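Type IV pilus assembly protein PilF (Thermus thermophilus HB8, PDB 5OIU) is the AAA+ motor ATPase that powers type IVa pilus assembly, acting as a hexamer that couples ATP binding and hydrolysis to changes of shape. Local coordinates at the interface of chains A and B. Sequence-based numbering; all coordinates share one arbitrary frame. Chains: chain A/B, Type IV pilus assembly protein PilF.

Contact 1: the interface of chains A and B. Residues chain A 174, 190, 206-207, 210; chain B 97-99, 106, 108.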
# COMPACT_ATOMS: atom_id res chain seq x y z
N GLN A 174 29.04 -25.32 -15.40
CA GLN A 174 27.60 -25.33 -15.17
C GLN A 174 26.94 -24.29 -16.06
O GLN A 174 27.44 -23.17 -16.22
CB GLN A 174 27.27 -25.07 -13.69
CG GLN A 174 25.78 -25.09 -13.31
CD GLN A 174 25.10 -26.43 -13.57
OE1 GLN A 174 25.44 -27.44 -12.94
NE2 GLN A 174 24.16 -26.45 -14.49
N THR A 190 21.57 -27.00 -17.29
CA THR A 190 20.29 -26.73 -16.65
C THR A 190 19.45 -25.82 -17.53
O THR A 190 19.95 -24.82 -18.06
CB THR A 190 20.50 -26.08 -15.29
OG1 THR A 190 21.25 -26.97 -14.47
CG2 THR A 190 19.16 -25.70 -14.62
N ALA A 206 21.47 -20.43 -7.31
CA ALA A 206 21.77 -21.79 -6.86
C ALA A 206 23.15 -22.23 -7.32
O ALA A 206 23.85 -22.95 -6.59
CB ALA A 206 20.72 -22.77 -7.38
N PHE A 207 23.57 -21.81 -8.52
CA PHE A 207 24.92 -22.12 -9.01
C PHE A 207 25.98 -21.72 -7.99
O PHE A 207 26.97 -22.42 -7.81
CB PHE A 207 25.20 -21.40 -10.34
CG PHE A 207 24.44 -21.93 -11.53
CD1 PHE A 207 23.54 -23.00 -11.39
CD2 PHE A 207 24.63 -21.36 -12.78
CE1 PHE A 207 22.86 -23.47 -12.49
CE2 PHE A 207 23.95 -21.84 -13.90
CZ PHE A 207 23.06 -22.89 -13.76
N GLN A 210 26.92 -24.42 -5.88
CA GLN A 210 27.22 -25.66 -6.59
C GLN A 210 28.71 -25.83 -6.83
O GLN A 210 29.10 -26.69 -7.63
CB GLN A 210 26.47 -25.72 -7.92
CG GLN A 210 25.03 -26.09 -7.79
CD GLN A 210 24.83 -27.59 -7.78
OE1 GLN A 210 25.35 -28.30 -8.63
NE2 GLN A 210 24.06 -28.08 -6.81
N SER B 97 23.50 -28.64 -1.61
CA SER B 97 22.80 -27.92 -2.68
C SER B 97 22.35 -28.91 -3.75
O SER B 97 23.18 -29.59 -4.36
CB SER B 97 23.70 -26.85 -3.29
OG SER B 97 23.23 -26.48 -4.58
N THR B 98 21.05 -29.00 -3.99
CA THR B 98 20.58 -29.76 -5.13
C THR B 98 20.15 -28.81 -6.22
O THR B 98 19.75 -27.67 -5.96
CB THR B 98 19.40 -30.69 -4.78
OG1 THR B 98 18.34 -29.92 -4.23
CG2 THR B 98 19.84 -31.78 -3.83
N LEU B 99 20.24 -29.29 -7.46
CA LEU B 99 20.02 -28.48 -8.63
C LEU B 99 19.62 -29.33 -9.83
O LEU B 99 20.35 -30.26 -10.20
CB LEU B 99 21.27 -27.68 -8.94
CG LEU B 99 21.17 -26.88 -10.23
CD1 LEU B 99 20.87 -25.41 -9.90
CD2 LEU B 99 22.50 -27.07 -10.92
N LYS B 106 21.50 -32.86 -9.59
CA LYS B 106 22.89 -32.88 -9.16
C LYS B 106 22.96 -32.38 -7.73
O LYS B 106 22.23 -31.46 -7.34
CB LYS B 106 23.76 -32.00 -10.07
CG LYS B 106 25.11 -31.63 -9.44
CD LYS B 106 26.11 -30.97 -10.39
CE LYS B 106 27.46 -30.95 -9.70
NZ LYS B 106 28.54 -30.21 -10.37
N VAL B 108 25.67 -31.12 -4.62
CA VAL B 108 26.98 -30.68 -4.18
C VAL B 108 26.93 -30.53 -2.67
O VAL B 108 26.05 -29.84 -2.14
CB VAL B 108 27.39 -29.35 -4.85
CG1 VAL B 108 28.75 -28.89 -4.33
CG2 VAL B 108 27.40 -29.49 -6.36
O HOH W 1 27.09 -27.96 -10.85

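Contact 2: the interface of chains A and B. Residues chain A 263, 343, 346; chain B 292, 294-295.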
# COMPACT_ATOMS: atom_id res chain seq x y z
N PHE A 263 32.35 0.13 -10.18
CA PHE A 263 33.50 -0.45 -9.49
C PHE A 263 33.40 -1.97 -9.49
O PHE A 263 34.42 -2.66 -9.43
CB PHE A 263 33.67 0.10 -8.06
CG PHE A 263 32.40 0.14 -7.24
CD1 PHE A 263 31.91 -1.00 -6.63
CD2 PHE A 263 31.72 1.34 -7.06
CE1 PHE A 263 30.75 -0.96 -5.87
CE2 PHE A 263 30.56 1.40 -6.30
CZ PHE A 263 30.08 0.26 -5.70
N HIS A 343 40.39 1.75 -15.56
CA HIS A 343 40.27 3.13 -15.09
C HIS A 343 39.08 3.82 -15.75
O HIS A 343 38.17 4.32 -15.07
CB HIS A 343 41.58 3.90 -15.32
CG HIS A 343 41.57 5.28 -14.75
ND1 HIS A 343 41.23 5.54 -13.44
CD2 HIS A 343 41.81 6.48 -15.32
CE1 HIS A 343 41.27 6.84 -13.22
NE2 HIS A 343 41.62 7.44 -14.35
N VAL A 346 35.78 3.03 -14.15
CA VAL A 346 35.38 3.66 -12.89
C VAL A 346 35.27 5.18 -13.05
O VAL A 346 34.44 5.81 -12.38
CB VAL A 346 36.33 3.30 -11.72
CG1 VAL A 346 36.00 1.95 -11.17
CG2 VAL A 346 37.79 3.39 -12.12
N ASP B 292 43.30 2.18 -7.53
CA ASP B 292 42.89 3.33 -8.30
C ASP B 292 42.21 4.33 -7.38
O ASP B 292 41.26 3.96 -6.67
CB ASP B 292 41.94 2.91 -9.43
CG ASP B 292 41.78 3.98 -10.51
OD1 ASP B 292 41.80 5.18 -10.18
OD2 ASP B 292 41.63 3.59 -11.69
N GLU B 294 40.09 6.46 -8.07
CA GLU B 294 38.70 6.65 -8.45
C GLU B 294 37.81 5.55 -7.91
O GLU B 294 36.64 5.79 -7.60
CB GLU B 294 38.58 6.77 -9.97
CG GLU B 294 38.61 8.20 -10.46
CD GLU B 294 37.52 9.05 -9.82
OE1 GLU B 294 36.35 8.59 -9.73
OE2 GLU B 294 37.83 10.19 -9.38
N THR B 295 38.34 4.33 -7.78
CA THR B 295 37.59 3.26 -7.13
C THR B 295 37.28 3.61 -5.68
O THR B 295 36.12 3.56 -5.26
CB THR B 295 38.37 1.95 -7.17
OG1 THR B 295 38.75 1.65 -8.51
CG2 THR B 295 37.52 0.84 -6.63

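Contact 3: the interface of chains A and B. Residues chain A 170-172, 211, 213; chain B 28, 39, 41, 45-46.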
# COMPACT_ATOMS: atom_id res chain seq x y z
N ASP A 170 38.83 -31.41 -14.35
CA ASP A 170 39.18 -30.88 -13.04
C ASP A 170 38.29 -29.73 -12.62
O ASP A 170 38.54 -29.12 -11.56
CB ASP A 170 40.63 -30.41 -13.06
CG ASP A 170 40.89 -29.49 -14.22
OD1 ASP A 170 40.20 -29.70 -15.25
OD2 ASP A 170 41.71 -28.56 -14.11
N LYS A 171 37.30 -29.38 -13.43
CA LYS A 171 36.47 -28.21 -13.20
C LYS A 171 35.00 -28.60 -13.23
O LYS A 171 34.60 -29.58 -13.86
CB LYS A 171 36.70 -27.12 -14.25
CG LYS A 171 38.08 -26.52 -14.27
CD LYS A 171 38.28 -25.81 -15.60
CE LYS A 171 39.67 -25.18 -15.72
NZ LYS A 171 39.70 -24.25 -16.89
N ASN A 172 34.21 -27.82 -12.54
CA ASN A 172 32.77 -27.92 -12.63
C ASN A 172 32.30 -26.83 -13.59
O ASN A 172 32.47 -25.64 -13.31
CB ASN A 172 32.13 -27.77 -11.26
CG ASN A 172 30.65 -27.93 -11.33
OD1 ASN A 172 30.13 -28.45 -12.30
ND2 ASN A 172 29.97 -27.47 -10.30
N ASP A 211 29.54 -25.05 -6.15
CA ASP A 211 30.99 -25.16 -6.25
C ASP A 211 31.42 -25.17 -7.73
O ASP A 211 32.10 -26.10 -8.18
CB ASP A 211 31.49 -26.39 -5.52
CG ASP A 211 32.99 -26.52 -5.55
OD1 ASP A 211 33.68 -25.47 -5.51
OD2 ASP A 211 33.49 -27.66 -5.67
N ASP A 213 33.28 -23.86 -11.33
CA ASP A 213 34.45 -23.13 -11.81
C ASP A 213 34.13 -22.27 -13.01
O ASP A 213 34.58 -21.13 -13.09
CB ASP A 213 35.57 -24.11 -12.16
CG ASP A 213 36.13 -24.83 -10.94
OD1 ASP A 213 36.83 -24.20 -10.09
OD2 ASP A 213 35.86 -26.04 -10.83
N HIS B 28 30.74 -33.78 -5.36
CA HIS B 28 29.83 -33.57 -6.48
C HIS B 28 29.21 -34.89 -6.91
O HIS B 28 29.94 -35.84 -7.21
CB HIS B 28 30.55 -32.94 -7.67
CG HIS B 28 31.06 -31.57 -7.40
ND1 HIS B 28 30.68 -30.47 -8.15
CD2 HIS B 28 31.93 -31.11 -6.47
CE1 HIS B 28 31.29 -29.40 -7.69
NE2 HIS B 28 32.05 -29.75 -6.67
N ARG B 39 32.48 -36.87 -7.84
CA ARG B 39 33.75 -36.16 -7.89
C ARG B 39 34.03 -35.53 -6.53
O ARG B 39 33.11 -35.12 -5.80
CB ARG B 39 33.75 -35.07 -8.99
CG ARG B 39 33.45 -35.61 -10.38
CD ARG B 39 34.03 -34.72 -11.50
NE ARG B 39 33.11 -33.68 -11.91
CZ ARG B 39 33.44 -32.66 -12.70
NH1 ARG B 39 34.67 -32.54 -13.17
NH2 ARG B 39 32.52 -31.75 -13.04
N ARG B 41 36.52 -32.49 -4.79
CA ARG B 41 37.51 -31.43 -4.94
C ARG B 41 38.57 -31.61 -3.86
O ARG B 41 38.31 -31.46 -2.65
CB ARG B 41 36.89 -30.03 -4.88
CG ARG B 41 37.80 -28.95 -5.52
CD ARG B 41 37.19 -27.54 -5.45
NE ARG B 41 36.06 -27.40 -6.37
CZ ARG B 41 36.19 -27.13 -7.66
NH1 ARG B 41 37.39 -26.94 -8.19
NH2 ARG B 41 35.11 -27.04 -8.43
N ALA B 45 41.26 -29.17 -7.18
CA ALA B 45 40.90 -29.85 -8.43
C ALA B 45 39.91 -30.97 -8.17
O ALA B 45 40.10 -31.78 -7.25
CB ALA B 45 42.13 -30.41 -9.12
N LEU B 46 38.85 -31.01 -8.98
CA LEU B 46 37.90 -32.11 -8.94
C LEU B 46 38.53 -33.37 -9.49
O LEU B 46 39.19 -33.35 -10.53
CB LEU B 46 36.66 -31.78 -9.76
CG LEU B 46 35.66 -30.82 -9.15
CD1 LEU B 46 34.46 -30.67 -10.09
CD2 LEU B 46 35.25 -31.39 -7.81
O HOH W 2 31.80 -30.11 -15.32

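Contact 4: the interface of chains A and B. Residues chain A 227, 231, 234, 264; chain B 389-390.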
# COMPACT_ATOMS: atom_id res chain seq x y z
N LYS A 227 23.48 -8.79 -11.94
CA LYS A 227 24.20 -8.61 -10.69
C LYS A 227 24.70 -9.94 -10.14
O LYS A 227 25.79 -10.00 -9.54
CB LYS A 227 23.32 -7.85 -9.69
CG LYS A 227 23.03 -6.38 -10.09
CD LYS A 227 22.23 -5.66 -9.00
CE LYS A 227 22.86 -4.33 -8.55
NZ LYS A 227 24.39 -4.24 -8.52
N GLU A 231 28.39 -11.07 -9.45
CA GLU A 231 28.76 -11.64 -8.16
C GLU A 231 29.54 -12.94 -8.34
O GLU A 231 30.51 -13.21 -7.62
CB GLU A 231 27.51 -11.89 -7.33
CG GLU A 231 27.78 -12.38 -5.93
CD GLU A 231 26.54 -12.82 -5.22
OE1 GLU A 231 26.64 -13.73 -4.38
OE2 GLU A 231 25.45 -12.27 -5.50
N LEU A 234 33.19 -11.88 -9.27
CA LEU A 234 33.91 -11.33 -8.13
C LEU A 234 34.24 -12.43 -7.13
O LEU A 234 35.25 -12.33 -6.41
CB LEU A 234 33.07 -10.24 -7.46
CG LEU A 234 32.80 -9.05 -8.36
CD1 LEU A 234 31.68 -8.17 -7.79
CD2 LEU A 234 34.07 -8.24 -8.61
N ASN A 264 32.18 -2.50 -9.60
CA ASN A 264 31.99 -3.94 -9.75
C ASN A 264 32.35 -4.40 -11.17
O ASN A 264 33.00 -5.44 -11.34
CB ASN A 264 30.55 -4.33 -9.41
CG ASN A 264 30.24 -4.20 -7.93
OD1 ASN A 264 31.13 -4.23 -7.07
ND2 ASN A 264 28.95 -4.07 -7.62
N ILE B 389 26.24 -6.75 -3.00
CA ILE B 389 25.44 -6.34 -4.15
C ILE B 389 23.96 -6.50 -3.85
O ILE B 389 23.47 -7.63 -3.66
CB ILE B 389 25.79 -7.14 -5.40
CG1 ILE B 389 27.28 -7.42 -5.49
CG2 ILE B 389 25.37 -6.37 -6.61
CD1 ILE B 389 27.58 -8.29 -6.64
N GLU B 390 23.24 -5.38 -3.85
CA GLU B 390 21.79 -5.42 -3.86
C GLU B 390 21.29 -4.95 -5.23
O GLU B 390 20.47 -5.61 -5.87
CB GLU B 390 21.20 -4.56 -2.74
CG GLU B 390 20.50 -5.34 -1.60
CD GLU B 390 19.24 -6.12 -2.05
OE1 GLU B 390 18.55 -6.73 -1.18
OE2 GLU B 390 18.93 -6.13 -3.26

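Contact 1: the interface of chains A and B
A:Gln210 approaches chain B with CG anti to its own carbonyl carbon, and a bend at chi2 (-86°) turns its amide across B:Leu99. B:Leu99 in turn has CG anti to its backbone N (chi1 175°), which sends both methyls toward chain A. The amide N-H of A:Gln210 NE2 donates to the hydroxyl B:Ser97 OG at 2.9 Å, nearly straight (166° at H) and close to the amide plane. At the other end of the amide, A:Gln210 OE1 is 2.8 Å from water 1, which also joins A:Gln174 OE1 and the amine B:Lys106 NZ. The extended B:Lys106 chain runs antiparallel alongside the glutamine, while B:Val108 CG2 packs on A:Gln210 CD at 3.5 Å. B:Leu99 CD1 touches A:Ala206 CB at 3.7 Å and lies at the edge of the A:Phe207 ring, in its plane. A:Gln174 CG covers a face of that ring, and the A:Gln174 amide meets B:Leu99 CD2 tip to tip. An alanine in place of A:Gln210 would probably leave B:Ser97 OG without its donor and open a gap between B:Leu99 and B:Val108. The site probably fastens strands 90-101 and 104-111 of one subunit to the ATPase domain of the next, beside its Walker B region.

Contact 2: the interface of chains A and B
A:Val346 is the centre of the apolar part: CG2 lies 4.1 Å from B:Glu294 CB, the two side chains passing each other in opposite directions, and CG1 packs against B:Thr295 on its hydroxyl side, 3.8 Å from B:Thr295 OG1. A:Phe263 contributes its CB rather than its ring, at 4.2 Å from B:Thr295 CG2. Separations of this size indicate light packing between the last turn of helix 339-346 and the start of helix 262-268 on chain A and helix 293-298 on chain B. Outward from the valine, whose CG2 points at the B:Asp292 carboxylate tip to tip, lies the polar rim. A:His343 holds CG anti to its backbone N (chi1 -175°), and this turns the imidazole toward chain B. Its ND1 donates to B:Asp292 OD2 at 2.6 Å, on the syn lone pair of the carboxylate. The bond is bent, 145° at H, and the oxygen sits 22° out of the ring plane. The nearby carboxylate would tend to favour a protonated imidazole, although the charge is not seen. B:Glu294 flanks the ring through CG, while its carboxylate remains well away from A:His343 NE2. The patch probably ties helix 339-346 to the neighbour's helix 293-298. The acceptor is steadied from its own chain at the N-terminal end of helix 293-298: the backbone B:Glu294 N donates to B:Asp292 OD1 at 3.0 Å, from above the carboxylate plane.

Contact 3: the interface of chains A and B
The segment leading into the Walker B strand 214-217 of chain A, carrying A:Asp211 and A:Asp213, faces B:His28 and B:Arg41 on N-terminal strands 26-31 and 35-42 of chain B. B:Arg41 has CG anti to its backbone N, and a bend at chi3 (-71°) brings its guanidinium between the two acids. Its NE donates almost straight (169° at H) to the syn lone pair of A:Asp211 OD2, a salt bridge of 2.7 Å. Its NH2 makes a second salt bridge, again 2.7 Å, to A:Asp213 OD2, and also bonds to the carbonyl A:Asp211 O. Both carboxylate oxygens lie close to the guanidinium plane. A:Asp211 OD2 takes another bond on its anti side, from B:His28 NE2 at 2.7 Å, with the acceptor in the ring plane. A:Asp213 OD2 is positioned by the backbone A:Asn172 N, 3.0 Å away on its anti lone pair. A leucine in place of B:Arg41 would probably leave A:Asp213 without its cross-chain cation and A:Asp211 freer to turn. Alongside, B:Arg39 grips A:Lys171 O end-on, NH1 at 3.0 Å and NH2 from the same face of the carbonyl plane. The backbone B:Leu46 N donates to A:Asp170 O. This charged patch probably couples the segment before the Walker B strand to the neighbour's strands. B:Leu46 CD1 backs the arginine, centred 3.4 Å above the guanidinium plane of B:Arg39.

Contact 4: the interface of chains A and B
Apolar packing carries this contact, in which B:Ile389 near the C-terminus lies against A:Lys227 and A:Glu231 on helix 223-235. B:Ile389 CG1 is turned beside the backbone N (chi1 -38°) and carries the terminal methyl CD1 toward the helix. The methyl B:Ile389 CD1 is 3.7 Å from A:Glu231 CB. The same B:Ile389 CD1 is 3.8 Å from the carbonyl A:Lys227 O, so it sits across one helical turn. The other branch, B:Ile389 CG2, meets the aliphatic part of the lysine, with A:Lys227 CE at 3.8 Å. A:Lys227 bends at chi3 and chi4, which folds its chain around this methyl; the placement of its amine so close to the methyl is doubtful. A:Leu234 and A:Asn264 lie farther off: A:Leu234 CD1 is 4.3 Å from B:Ile389 CD1, and A:Asn264 ND2 is 4.3 Å from B:Ile389 CG1.

Polar pairing is absent here, since the nitrogens and oxygens of the two sides stay too far apart to bond. B:Glu390 comes near the A:Lys227 chain through its backbone, but it is poorly ordered and its position supports no firm claim. With 72 Å² of B:Ile389 hidden, the site appears to hold the C-terminal tail of one subunit on a helix of its neighbour mainly by apolar packing.

Contact 1 and contact 3 lie about 12 Å apart between the centres of their C-alpha atoms, joined through consecutive A:Gln210 and A:Asp211 and the stretch around strand 173-177. Contact 2 and contact 4, about 15 Å apart by the same measure, share helix 262-268 through A:Phe263 and A:Asn264. Some 34 Å separates contact 1 from contact 2. Chain A meets strands in the N-terminal part of chain B in contacts 1 and 3 and later parts of chain B in contacts 2 and 4, with contact 4 about 20 Å from contact 1. Attachments at both parts could allow nucleotide-driven movements to pass between subunits of the hexamer.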